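Local coordinates for protein serine protease inhibitor (Schistosoma haematobium, PDB 3STO) that probably inhibits serine endopeptidases, acting as a serpin, at residues 229-234 / 242-247; 64-69 / 315-320; 188-193 / 340-345; 378-383 / 398-403. All blocks are in the same frame, centred on the assembly; numbering follows the deposited sequence.

How the contacts relate
All four contacts belong to a single serpin fold. Contact 3, about 8 Å from the centre of the chain, joins two strands of the large sheet A. Contact 2 lies on one side among the helices, its centre about 20 Å from that of contact 3, and the two touch through F319 and F340. On the other side of the chain's centre from contact 2 are contacts 1 and 4, hairpins of sheet B with centres about 17 Å apart; strand 253-260 runs next to both. Along the chain contact 1 is nested inside the loops closed by contacts 2 and 3, which cross, and contact 4 follows. Contacts 2 and 3 thus unite distant sequence, whereas 1 and 4 are local.

Contact 1: 229-234 / 242-247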
loop_
_atom_site.group_PDB
_atom_site.type_symbol
_atom_site.label_atom_id
_atom_site.label_comp_id
_atom_site.label_asym_id
_atom_site.label_seq_id
_atom_site.Cartn_x
_atom_site.Cartn_y
_atom_site.Cartn_z
ATOM N N GLY A 229 -4.722 -24.807 13.142
ATOM C CA GLY A 229 -3.307 -24.530 13.193
ATOM C C GLY A 229 -2.868 -23.687 14.365
ATOM O O GLY A 229 -3.675 -23.170 15.137
ATOM N N VAL A 230 -1.557 -23.584 14.510
ATOM C CA VAL A 230 -0.993 -22.786 15.558
ATOM C C VAL A 230 -0.795 -21.425 14.942
ATOM O O VAL A 230 -0.288 -21.312 13.825
ATOM C CB VAL A 230 0.344 -23.376 16.025
ATOM C CG1 VAL A 230 1.030 -22.447 17.021
ATOM C CG2 VAL A 230 0.078 -24.704 16.660
HETATM N N MSE A 231 -1.250 -20.389 15.633
HETATM C CA MSE A 231 -0.936 -19.039 15.186
HETATM C C MSE A 231 -1.091 -18.047 16.312
HETATM O O MSE A 231 -1.627 -18.374 17.370
HETATM C CB MSE A 231 -1.730 -18.642 13.929
HETATM C CG MSE A 231 -3.253 -18.741 14.021
HETATM SE SE MSE A 231 -4.206 -18.666 12.230
HETATM C CE MSE A 231 -4.460 -20.622 11.900
ATOM N N LYS A 232 -0.586 -16.846 16.086
ATOM C CA LYS A 232 -0.694 -15.774 17.067
ATOM C C LYS A 232 -2.103 -15.196 17.058
ATOM O O LYS A 232 -2.695 -14.969 16.005
ATOM C CB LYS A 232 0.335 -14.696 16.770
ATOM C CG LYS A 232 1.725 -15.068 17.206
ATOM C CD LYS A 232 1.907 -14.739 18.663
ATOM C CE LYS A 232 3.341 -14.916 19.053
ATOM N NZ LYS A 232 4.111 -14.091 18.101
ATOM N N TYR A 233 -2.649 -14.985 18.239
ATOM C CA TYR A 233 -4.048 -14.646 18.346
ATOM C C TYR A 233 -4.262 -13.801 19.582
ATOM O O TYR A 233 -3.533 -13.920 20.563
ATOM C CB TYR A 233 -4.899 -15.933 18.439
ATOM C CG TYR A 233 -6.289 -15.675 18.956
ATOM C CD1 TYR A 233 -6.561 -15.725 20.330
ATOM C CD2 TYR A 233 -7.323 -15.319 18.083
ATOM C CE1 TYR A 233 -7.842 -15.465 20.831
ATOM C CE2 TYR A 233 -8.614 -15.046 18.572
ATOM C CZ TYR A 233 -8.870 -15.113 19.938
ATOM O OH TYR A 233 -10.144 -14.842 20.409
ATOM N N GLY A 234 -5.268 -12.944 19.542
ATOM C CA GLY A 234 -5.604 -12.162 20.710
ATOM C C GLY A 234 -7.026 -11.663 20.589
ATOM O O GLY A 234 -7.479 -11.353 19.475
ATOM N N GLU A 242 -10.963 -9.193 17.581
ATOM C CA GLU A 242 -9.954 -10.203 17.849
ATOM C C GLU A 242 -9.050 -10.250 16.636
ATOM O O GLU A 242 -9.463 -9.861 15.550
ATOM C CB GLU A 242 -10.580 -11.598 18.166
ATOM C CG GLU A 242 -11.597 -12.143 17.129
ATOM C CD GLU A 242 -12.377 -13.430 17.593
ATOM O OE1 GLU A 242 -12.016 -14.063 18.619
ATOM O OE2 GLU A 242 -13.360 -13.833 16.919
ATOM N N ILE A 243 -7.829 -10.751 16.815
ATOM C CA ILE A 243 -6.831 -10.693 15.776
ATOM C C ILE A 243 -6.057 -11.999 15.679
ATOM O O ILE A 243 -5.735 -12.591 16.703
ATOM C CB ILE A 243 -5.830 -9.512 16.089
ATOM C CG1 ILE A 243 -6.558 -8.168 16.093
ATOM C CG2 ILE A 243 -4.630 -9.490 15.120
ATOM C CD1 ILE A 243 -5.659 -6.987 16.346
ATOM N N VAL A 244 -5.756 -12.434 14.453
ATOM C CA VAL A 244 -4.797 -13.491 14.215
ATOM C C VAL A 244 -3.735 -12.963 13.305
ATOM O O VAL A 244 -3.979 -12.050 12.526
ATOM C CB VAL A 244 -5.374 -14.823 13.550
ATOM C CG1 VAL A 244 -6.224 -15.594 14.532
ATOM C CG2 VAL A 244 -6.121 -14.535 12.250
ATOM N N SER A 245 -2.549 -13.556 13.409
ATOM C CA SER A 245 -1.426 -13.238 12.532
ATOM C C SER A 245 -1.004 -14.515 11.841
ATOM O O SER A 245 -0.679 -15.494 12.494
ATOM C CB SER A 245 -0.281 -12.694 13.347
ATOM O OG SER A 245 0.591 -12.019 12.497
ATOM N N LYS A 246 -1.052 -14.527 10.521
ATOM C CA LYS A 246 -0.733 -15.733 9.791
ATOM C C LYS A 246 0.498 -15.438 8.949
ATOM O O LYS A 246 0.433 -14.705 7.970
ATOM C CB LYS A 246 -1.887 -16.172 8.902
ATOM C CG LYS A 246 -1.561 -17.389 8.063
ATOM C CD LYS A 246 -2.784 -17.951 7.329
ATOM C CE LYS A 246 -2.413 -19.182 6.476
ATOM N NZ LYS A 246 -1.694 -20.205 7.265
ATOM N N PRO A 247 1.630 -16.027 9.328
ATOM C CA PRO A 247 2.907 -15.688 8.694
ATOM C C PRO A 247 3.018 -16.123 7.232
ATOM O O PRO A 247 2.516 -17.158 6.792
ATOM C CB PRO A 247 3.944 -16.446 9.549
ATOM C CG PRO A 247 3.180 -17.044 10.716
ATOM C CD PRO A 247 1.747 -17.131 10.294
#
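Y233 and V244 sit opposite each other as a non-hydrogen-bonded pair, their CA atoms 4.4 Å apart, in two antiparallel strands whose N-to-C directions differ by 151°. Next to them G234 and I243 form a hydrogen-bonded pair: I243 N donates a hydrogen bond to G234 O at 2.7 Å, and G234 N returns one to I243 O at 2.9 Å. On the face carrying Y233 and V244, the tyrosine ring offers its edge to the valine, with CD2 3.7 Å from V244 CG1. With CG of Y233 anti to its backbone N (chi1 163°), the ring extends out beside V244. Farther out, its hydroxyl donates to OE1 of E242 at 2.7 Å, meeting the oxygen nearly along the C-O axis, while ring and carboxylate planes are turned 63° apart. Tyrosine suits this place because its ring packs on aliphatic carbon while its OH answers an acid. M231, present as selenomethionine, lays SE 4.2 Å from V244 CB. On the opposite face the side chains of K232 and S245 meet at their CB atoms, 4.0 Å apart, and S245 N bonds to K232 O; S245 OG bonds to the hydroxyl of T254 on strand 253-260. F375 of strand 373-376 also packs on Y233, E242 and V244. The pair is a beta hairpin of serpin sheet B, built from strands 218-236 and 241-247.

Contact 2: 64-69 / 315-320; sequences GYQIGK and VVDLFD
The side-chain amide of Q66 and the carboxylate of D317 meet with their planes 61° apart. At the edge of the amide, D317 N lies in the carbonyl plane on a lone pair of Q66 OE1, 2.8 Å away. Above that plane stands V316 N, 2.9 Å from the same oxygen. Within 315-320, L318 CB sits over the centre of one face of the F319 ring, and V315 O is at the ring's edge. A water also donates to Q66 OE1 and accepts from L318 N, so three successive backbone N-H groups are answered, two directly and one through water. The NE2 end of Q66 makes a weak bond of 3.3 Å to D317 OD1, whereas the other carboxylate oxygen forms a salt bridge with R62. Glutamine suits the place because its extended chain (chi2 177°) carries an acceptor and a donor across from the helix. Beside this polar grip I67 supplies apolar contact: CG1 lies 4.3 Å from V315 CG1, and CD1 is 4.4 Å from L318 CG. A side-chain carbonyl thus holds the start of a short 3-10 turn, pinning the loop between helix 307-312 and strand 339-348 to helix 61-70 in the helical part of the serpin fold.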
loop_
_atom_site.group_PDB
_atom_site.type_symbol
_atom_site.label_atom_id
_atom_site.label_comp_id
_atom_site.label_asym_id
_atom_site.label_seq_id
_atom_site.Cartn_x
_atom_site.Cartn_y
_atom_site.Cartn_z
ATOM N N GLY A 64 9.123 21.573 -3.082
ATOM C CA GLY A 64 9.906 20.577 -2.380
ATOM C C GLY A 64 9.759 20.687 -0.870
ATOM O O GLY A 64 9.832 19.698 -0.145
ATOM N N TYR A 65 9.558 21.903 -0.391
ATOM C CA TYR A 65 9.465 22.154 1.035
ATOM C C TYR A 65 8.220 21.509 1.625
ATOM O O TYR A 65 8.278 20.902 2.699
ATOM C CB TYR A 65 9.472 23.656 1.317
ATOM C CG TYR A 65 9.389 24.036 2.781
ATOM C CD1 TYR A 65 10.244 23.494 3.685
ATOM C CD2 TYR A 65 8.461 24.949 3.238
ATOM C CE1 TYR A 65 10.179 23.798 4.996
ATOM C CE2 TYR A 65 8.394 25.283 4.565
ATOM C CZ TYR A 65 9.269 24.695 5.446
ATOM O OH TYR A 65 9.250 24.982 6.806
ATOM N N GLN A 66 7.095 21.664 0.931
ATOM C CA GLN A 66 5.840 21.041 1.344
ATOM C C GLN A 66 5.952 19.520 1.471
ATOM O O GLN A 66 5.527 18.941 2.461
ATOM C CB GLN A 66 4.736 21.390 0.340
ATOM C CG GLN A 66 4.279 22.801 0.531
ATOM C CD GLN A 66 3.261 23.230 -0.466
ATOM O OE1 GLN A 66 2.913 22.499 -1.427
ATOM N NE2 GLN A 66 2.770 24.447 -0.265
ATOM N N ILE A 67 6.536 18.899 0.446
ATOM C CA ILE A 67 6.876 17.501 0.461
ATOM C C ILE A 67 7.672 17.122 1.707
ATOM O O ILE A 67 7.321 16.188 2.395
ATOM C CB ILE A 67 7.627 17.112 -0.822
ATOM C CG1 ILE A 67 6.694 17.288 -2.027
ATOM C CG2 ILE A 67 8.133 15.676 -0.734
ATOM C CD1 ILE A 67 7.286 16.804 -3.351
ATOM N N GLY A 68 8.730 17.852 2.004
ATOM C CA GLY A 68 9.532 17.551 3.171
ATOM C C GLY A 68 8.799 17.683 4.496
ATOM O O GLY A 68 9.007 16.875 5.413
ATOM N N LYS A 69 7.948 18.699 4.617
ATOM C CA LYS A 69 7.147 18.848 5.830
ATOM C C LYS A 69 6.169 17.670 6.001
ATOM O O LYS A 69 6.037 17.088 7.084
ATOM C CB LYS A 69 6.393 20.190 5.826
ATOM C CG LYS A 69 7.067 21.313 6.610
ATOM N N VAL A 315 0.566 18.775 0.718
ATOM C CA VAL A 315 1.263 18.818 -0.564
ATOM C C VAL A 315 0.377 19.438 -1.646
ATOM O O VAL A 315 -0.467 18.765 -2.252
ATOM C CB VAL A 315 1.741 17.418 -0.986
ATOM C CG1 VAL A 315 2.451 17.462 -2.367
ATOM C CG2 VAL A 315 2.628 16.839 0.108
ATOM N N VAL A 316 0.613 20.723 -1.888
ATOM C CA VAL A 316 -0.288 21.579 -2.643
ATOM C C VAL A 316 0.348 22.103 -3.925
ATOM O O VAL A 316 -0.184 21.861 -5.025
ATOM C CB VAL A 316 -0.800 22.753 -1.747
ATOM C CG1 VAL A 316 -1.633 23.723 -2.547
ATOM C CG2 VAL A 316 -1.601 22.189 -0.546
ATOM N N ASP A 317 1.487 22.801 -3.796
ATOM C CA ASP A 317 2.099 23.447 -4.978
ATOM C C ASP A 317 2.377 22.488 -6.112
ATOM O O ASP A 317 2.315 22.884 -7.262
ATOM C CB ASP A 317 3.400 24.144 -4.636
ATOM C CG ASP A 317 3.200 25.359 -3.774
ATOM O OD1 ASP A 317 2.055 25.579 -3.279
ATOM O OD2 ASP A 317 4.213 26.082 -3.592
ATOM N N LEU A 318 2.731 21.243 -5.780
ATOM C CA LEU A 318 3.007 20.216 -6.784
ATOM C C LEU A 318 1.860 20.102 -7.812
ATOM O O LEU A 318 2.076 19.743 -8.973
ATOM C CB LEU A 318 3.144 18.858 -6.095
ATOM C CG LEU A 318 4.239 17.834 -6.366
ATOM C CD1 LEU A 318 3.711 16.465 -6.032
ATOM C CD2 LEU A 318 4.797 17.873 -7.780
ATOM N N PHE A 319 0.635 20.383 -7.364
ATOM C CA PHE A 319 -0.553 20.058 -8.154
ATOM C C PHE A 319 -1.162 21.262 -8.836
ATOM O O PHE A 319 -2.251 21.200 -9.371
ATOM C CB PHE A 319 -1.591 19.327 -7.288
ATOM C CG PHE A 319 -1.038 18.099 -6.601
ATOM C CD1 PHE A 319 -0.566 17.029 -7.353
ATOM C CD2 PHE A 319 -0.962 18.036 -5.218
ATOM C CE1 PHE A 319 -0.043 15.916 -6.737
ATOM C CE2 PHE A 319 -0.438 16.923 -4.580
ATOM C CZ PHE A 319 0.032 15.854 -5.339
ATOM N N ASP A 320 -0.413 22.346 -8.852
ATOM C CA ASP A 320 -0.933 23.635 -9.282
ATOM C C ASP A 320 -0.012 24.300 -10.309
ATOM O O ASP A 320 1.153 24.590 -10.029
ATOM C CB ASP A 320 -1.132 24.521 -8.051
ATOM C CG ASP A 320 -1.588 25.921 -8.401
ATOM O OD1 ASP A 320 -1.946 26.166 -9.572
ATOM O OD2 ASP A 320 -1.586 26.777 -7.491
HETATM O O HOH W 1 4.057 20.545 -3.106
#

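Contact 3: 188-193 / 340-345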
loop_
_atom_site.group_PDB
_atom_site.type_symbol
_atom_site.label_atom_id
_atom_site.label_comp_id
_atom_site.label_asym_id
_atom_site.label_seq_id
_atom_site.Cartn_x
_atom_site.Cartn_y
_atom_site.Cartn_z
ATOM N N LEU A 188 1.855 10.702 -12.299
ATOM C CA LEU A 188 2.596 9.758 -11.459
ATOM C C LEU A 188 1.719 8.544 -11.147
ATOM O O LEU A 188 0.525 8.693 -10.821
ATOM C CB LEU A 188 3.010 10.410 -10.146
ATOM C CG LEU A 188 3.877 11.664 -10.165
ATOM C CD1 LEU A 188 4.037 12.179 -8.740
ATOM C CD2 LEU A 188 5.205 11.343 -10.780
ATOM N N VAL A 189 2.323 7.364 -11.267
ATOM C CA VAL A 189 1.666 6.075 -11.070
ATOM C C VAL A 189 2.495 5.208 -10.107
ATOM O O VAL A 189 3.651 4.893 -10.371
ATOM C CB VAL A 189 1.453 5.305 -12.412
ATOM C CG1 VAL A 189 0.622 4.056 -12.181
ATOM C CG2 VAL A 189 0.736 6.165 -13.431
ATOM N N ASN A 190 1.913 4.855 -8.968
ATOM C CA ASN A 190 2.559 3.924 -8.044
ATOM C C ASN A 190 1.940 2.500 -8.044
ATOM O O ASN A 190 0.727 2.316 -8.024
ATOM C CB ASN A 190 2.649 4.486 -6.608
ATOM C CG ASN A 190 3.362 3.506 -5.656
ATOM O OD1 ASN A 190 2.733 2.806 -4.851
ATOM N ND2 ASN A 190 4.677 3.426 -5.786
ATOM N N VAL A 191 2.816 1.512 -8.111
ATOM C CA VAL A 191 2.453 0.114 -8.059
ATOM C C VAL A 191 3.189 -0.545 -6.896
ATOM O O VAL A 191 4.414 -0.400 -6.739
ATOM C CB VAL A 191 2.840 -0.620 -9.357
ATOM C CG1 VAL A 191 2.694 -2.127 -9.179
ATOM C CG2 VAL A 191 2.012 -0.118 -10.532
ATOM N N PHE A 192 2.453 -1.268 -6.067
ATOM C CA PHE A 192 3.110 -1.977 -4.974
ATOM C C PHE A 192 2.710 -3.437 -4.976
ATOM O O PHE A 192 1.587 -3.799 -4.607
ATOM C CB PHE A 192 2.778 -1.341 -3.638
ATOM C CG PHE A 192 3.787 -1.620 -2.561
ATOM C CD1 PHE A 192 3.641 -2.730 -1.720
ATOM C CD2 PHE A 192 4.869 -0.752 -2.366
ATOM C CE1 PHE A 192 4.575 -2.965 -0.709
ATOM C CE2 PHE A 192 5.798 -0.968 -1.356
ATOM C CZ PHE A 192 5.660 -2.071 -0.520
ATOM N N TYR A 193 3.649 -4.263 -5.407
ATOM C CA TYR A 193 3.376 -5.678 -5.601
ATOM C C TYR A 193 4.040 -6.500 -4.493
ATOM O O TYR A 193 5.271 -6.513 -4.345
ATOM C CB TYR A 193 3.871 -6.109 -6.990
ATOM C CG TYR A 193 3.423 -7.469 -7.480
ATOM C CD1 TYR A 193 2.102 -7.719 -7.786
ATOM C CD2 TYR A 193 4.344 -8.492 -7.680
ATOM C CE1 TYR A 193 1.699 -8.968 -8.269
ATOM C CE2 TYR A 193 3.962 -9.740 -8.156
ATOM C CZ TYR A 193 2.640 -9.972 -8.456
ATOM O OH TYR A 193 2.261 -11.216 -8.932
ATOM N N PHE A 340 -2.005 11.603 -9.581
ATOM C CA PHE A 340 -1.114 10.858 -8.741
ATOM C C PHE A 340 -1.977 9.662 -8.315
ATOM O O PHE A 340 -2.916 9.773 -7.529
ATOM C CB PHE A 340 -0.657 11.741 -7.580
ATOM C CG PHE A 340 0.393 11.119 -6.686
ATOM C CD1 PHE A 340 0.443 9.770 -6.472
ATOM C CD2 PHE A 340 1.328 11.909 -6.048
ATOM C CE1 PHE A 340 1.391 9.208 -5.630
ATOM C CE2 PHE A 340 2.283 11.347 -5.205
ATOM C CZ PHE A 340 2.302 9.986 -4.998
ATOM N N ILE A 341 -1.664 8.517 -8.897
ATOM C CA ILE A 341 -2.546 7.376 -8.863
ATOM C C ILE A 341 -1.806 6.184 -8.313
ATOM O O ILE A 341 -0.703 5.886 -8.771
ATOM C CB ILE A 341 -3.092 7.034 -10.290
ATOM C CG1 ILE A 341 -4.003 8.151 -10.805
ATOM C CG2 ILE A 341 -3.922 5.786 -10.267
ATOM C CD1 ILE A 341 -4.242 8.075 -12.300
ATOM N N GLN A 342 -2.421 5.517 -7.327
ATOM C CA GLN A 342 -1.951 4.211 -6.856
ATOM C C GLN A 342 -2.905 3.080 -7.300
ATOM O O GLN A 342 -4.117 3.152 -7.127
ATOM C CB GLN A 342 -1.715 4.188 -5.333
ATOM C CG GLN A 342 -1.217 2.839 -4.837
ATOM C CD GLN A 342 -0.953 2.833 -3.335
ATOM O OE1 GLN A 342 -1.881 2.752 -2.527
ATOM N NE2 GLN A 342 0.314 2.919 -2.954
ATOM N N THR A 343 -2.350 2.054 -7.913
ATOM C CA THR A 343 -3.145 0.947 -8.345
ATOM C C THR A 343 -2.639 -0.299 -7.611
ATOM O O THR A 343 -1.431 -0.596 -7.641
ATOM C CB THR A 343 -3.126 0.797 -9.870
ATOM O OG1 THR A 343 -3.859 -0.386 -10.242
ATOM C CG2 THR A 343 -1.723 0.685 -10.382
ATOM N N ASN A 344 -3.564 -0.984 -6.926
ATOM C CA ASN A 344 -3.245 -2.081 -6.000
ATOM C C ASN A 344 -3.980 -3.386 -6.345
ATOM O O ASN A 344 -5.076 -3.386 -6.915
ATOM C CB ASN A 344 -3.594 -1.698 -4.545
ATOM C CG ASN A 344 -2.888 -0.437 -4.069
ATOM O OD1 ASN A 344 -1.690 -0.455 -3.803
ATOM N ND2 ASN A 344 -3.633 0.668 -3.955
ATOM N N VAL A 345 -3.371 -4.506 -5.984
ATOM C CA VAL A 345 -4.054 -5.801 -6.035
ATOM C C VAL A 345 -3.753 -6.613 -4.784
ATOM O O VAL A 345 -2.609 -6.663 -4.340
ATOM C CB VAL A 345 -3.701 -6.616 -7.280
ATOM C CG1 VAL A 345 -2.197 -6.703 -7.462
ATOM C CG2 VAL A 345 -4.350 -8.021 -7.193
#
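F340 pairs with L188 in two parallel strands, with L188 CB over one face of the phenylalanine ring. L188 CD1 approaches the same ring off-centre, 4.3 Å from its centroid, an aliphatic tip making a CH-pi contact with a flat surface. I341 follows, held by its backbone: its N donates to L188 O at 2.9 Å, and its O accepts from N190 N at 2.8 Å. At Q342 the side chain joins in. Its CG is anti to the backbone N (chi1 -180°), as is that of N190, and the two amides run alongside each other in the same direction. NE2 of Q342 donates to N190 OD1 at 3.1 Å in a nearly straight bond (168°). NE2 also bonds to C42 O and OE1 to T41, while N190 packs on T49 of helix 43-55 and its ND2 has a weak bond to T119; amides suit a buried spot where each end needs a partner. This probably corresponds to the shutter of serpins, where strands 3 and 5 of sheet A part in inhibitory members to admit the reactive-centre loop. T343 N then bonds to N190 O at 3.1 Å, and T343 CG2 rests 3.8 Å from V191 CG2. N344 turns its amide back, ND2 donating to Q342 OE1 at 3.1 Å and to N302 of strand 287-305. By V345 the backbones have spread, and its CG1 meets the edge of the Y193 ring.

Contact 4: 378-383 / 398-403; sequences THPFIC and KVMNPV
F381 and V399 extend from their strands in a common direction, with the valine packed on one face of the ring. V399 CB stands 3.5 Å above the ring plane, offset toward the rim, and 3.8 Å from the ring centroid, a CH-pi contact. Its two methyls flank F381 CZ, each 3.8 Å from it. CG of F381 sits between its backbone N and carbonyl carbon (chi1 59°), which lets the ring come against V399. A branched residue suits the site because it spreads carbon over the ring. Their backbones are paired too: V399 N donates to F381 O at 2.8 Å in a nearly straight bond (170°), and F381 N returns one to V399 O. On the other face of the sheet I382 crosses K398 obliquely, CG1 to CB at 3.9 Å; the lysine uses its aliphatic stem here, while its ammonium group bonds to F34 O. P380, which has no N-H to offer, comes where pairing stops, its CB 4.0 Å from M400 CG. I257 and L259 of strand 253-260 meet F381, and this serpin hairpin lies inside the sheet, between strands 253-260 and 39-41, with L266 of a loop against I382, K398 and M400.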
loop_
_atom_site.group_PDB
_atom_site.type_symbol
_atom_site.label_atom_id
_atom_site.label_comp_id
_atom_site.label_asym_id
_atom_site.label_seq_id
_atom_site.Cartn_x
_atom_site.Cartn_y
_atom_site.Cartn_z
ATOM N N THR A 378 -16.521 -14.409 8.545
ATOM C CA THR A 378 -17.812 -14.564 7.882
ATOM C C THR A 378 -18.573 -13.240 7.701
ATOM O O THR A 378 -19.733 -13.234 7.271
ATOM C CB THR A 378 -18.734 -15.535 8.700
ATOM O OG1 THR A 378 -18.838 -15.053 10.038
ATOM C CG2 THR A 378 -18.164 -16.913 8.744
ATOM N N HIS A 379 -17.925 -12.135 8.048
ATOM C CA HIS A 379 -18.501 -10.797 7.964
ATOM C C HIS A 379 -17.322 -9.808 7.742
ATOM O O HIS A 379 -16.161 -10.221 7.845
ATOM C CB HIS A 379 -19.336 -10.481 9.235
ATOM C CG HIS A 379 -18.638 -10.785 10.525
ATOM N ND1 HIS A 379 -18.084 -9.810 11.323
ATOM C CD2 HIS A 379 -18.419 -11.967 11.170
ATOM C CE1 HIS A 379 -17.558 -10.372 12.402
ATOM N NE2 HIS A 379 -17.758 -11.678 12.337
ATOM N N PRO A 380 -17.606 -8.527 7.425
ATOM C CA PRO A 380 -16.526 -7.576 7.039
ATOM C C PRO A 380 -15.376 -7.442 8.047
ATOM O O PRO A 380 -15.546 -7.431 9.267
ATOM C CB PRO A 380 -17.272 -6.243 6.855
ATOM C CG PRO A 380 -18.684 -6.704 6.411
ATOM C CD PRO A 380 -18.947 -7.906 7.303
ATOM N N PHE A 381 -14.175 -7.353 7.510
ATOM C CA PHE A 381 -12.998 -7.392 8.355
ATOM C C PHE A 381 -11.911 -6.459 7.838
ATOM O O PHE A 381 -11.896 -6.062 6.675
ATOM C CB PHE A 381 -12.456 -8.813 8.424
ATOM C CG PHE A 381 -12.083 -9.387 7.074
ATOM C CD1 PHE A 381 -13.055 -9.921 6.228
ATOM C CD2 PHE A 381 -10.768 -9.397 6.649
ATOM C CE1 PHE A 381 -12.715 -10.476 5.015
ATOM C CE2 PHE A 381 -10.419 -9.946 5.415
ATOM C CZ PHE A 381 -11.389 -10.493 4.601
ATOM N N ILE A 382 -10.978 -6.138 8.713
ATOM C CA ILE A 382 -9.828 -5.343 8.316
ATOM C C ILE A 382 -8.588 -6.235 8.326
ATOM O O ILE A 382 -8.414 -7.080 9.201
ATOM C CB ILE A 382 -9.718 -4.060 9.206
ATOM C CG1 ILE A 382 -10.649 -2.987 8.620
ATOM C CG2 ILE A 382 -8.292 -3.542 9.320
ATOM C CD1 ILE A 382 -11.669 -2.547 9.553
ATOM N N CYS A 383 -7.753 -6.091 7.318
ATOM C CA CYS A 383 -6.551 -6.894 7.277
ATOM C C CYS A 383 -5.319 -6.097 6.819
ATOM O O CYS A 383 -5.440 -5.014 6.225
ATOM C CB CYS A 383 -6.766 -8.151 6.440
ATOM S SG CYS A 383 -7.107 -7.796 4.749
ATOM N N LYS A 398 -9.616 -2.862 3.958
ATOM C CA LYS A 398 -10.884 -3.217 4.550
ATOM C C LYS A 398 -11.672 -4.067 3.527
ATOM O O LYS A 398 -11.874 -3.672 2.367
ATOM C CB LYS A 398 -11.660 -1.970 4.959
ATOM C CG LYS A 398 -13.053 -2.290 5.492
ATOM C CD LYS A 398 -13.794 -1.043 5.911
ATOM C CE LYS A 398 -14.168 -0.191 4.717
ATOM N NZ LYS A 398 -15.341 0.665 5.043
ATOM N N VAL A 399 -12.113 -5.236 3.960
ATOM C CA VAL A 399 -12.868 -6.128 3.088
ATOM C C VAL A 399 -14.314 -6.267 3.553
ATOM O O VAL A 399 -14.619 -6.936 4.548
ATOM C CB VAL A 399 -12.194 -7.506 2.959
ATOM C CG1 VAL A 399 -12.913 -8.318 1.933
ATOM C CG2 VAL A 399 -10.706 -7.347 2.579
HETATM N N MSE A 400 -15.204 -5.607 2.831
HETATM C CA MSE A 400 -16.628 -5.652 3.140
HETATM C C MSE A 400 -17.359 -6.652 2.263
HETATM O O MSE A 400 -18.327 -7.278 2.679
HETATM C CB MSE A 400 -17.242 -4.279 2.917
HETATM C CG MSE A 400 -17.158 -3.391 4.124
HETATM SE SE MSE A 400 -18.049 -1.680 3.805
HETATM C CE MSE A 400 -17.722 -0.925 5.576
ATOM N N ASN A 401 -16.882 -6.770 1.035
ATOM C CA ASN A 401 -17.513 -7.559 0.031
ATOM C C ASN A 401 -16.426 -8.297 -0.720
ATOM O O ASN A 401 -15.863 -7.763 -1.685
ATOM C CB ASN A 401 -18.281 -6.649 -0.935
ATOM C CG ASN A 401 -19.269 -7.416 -1.824
ATOM O OD1 ASN A 401 -19.179 -8.635 -1.996
ATOM N ND2 ASN A 401 -20.226 -6.694 -2.379
ATOM N N PRO A 402 -16.126 -9.532 -0.283
ATOM C CA PRO A 402 -15.113 -10.345 -0.979
ATOM C C PRO A 402 -15.639 -10.760 -2.339
ATOM O O PRO A 402 -16.790 -11.157 -2.461
ATOM C CB PRO A 402 -14.926 -11.568 -0.071
ATOM C CG PRO A 402 -15.960 -11.436 1.059
ATOM C CD PRO A 402 -16.859 -10.278 0.757
ATOM N N VAL A 403 -14.832 -10.618 -3.368
ATOM C CA VAL A 403 -15.269 -10.982 -4.719
ATOM C C VAL A 403 -14.035 -11.084 -5.608
ATOM O O VAL A 403 -12.982 -11.522 -5.123
ATOM C CB VAL A 403 -16.372 -10.029 -5.310
ATOM C CG1 VAL A 403 -17.758 -10.485 -4.868
ATOM C CG2 VAL A 403 -16.136 -8.576 -4.892
#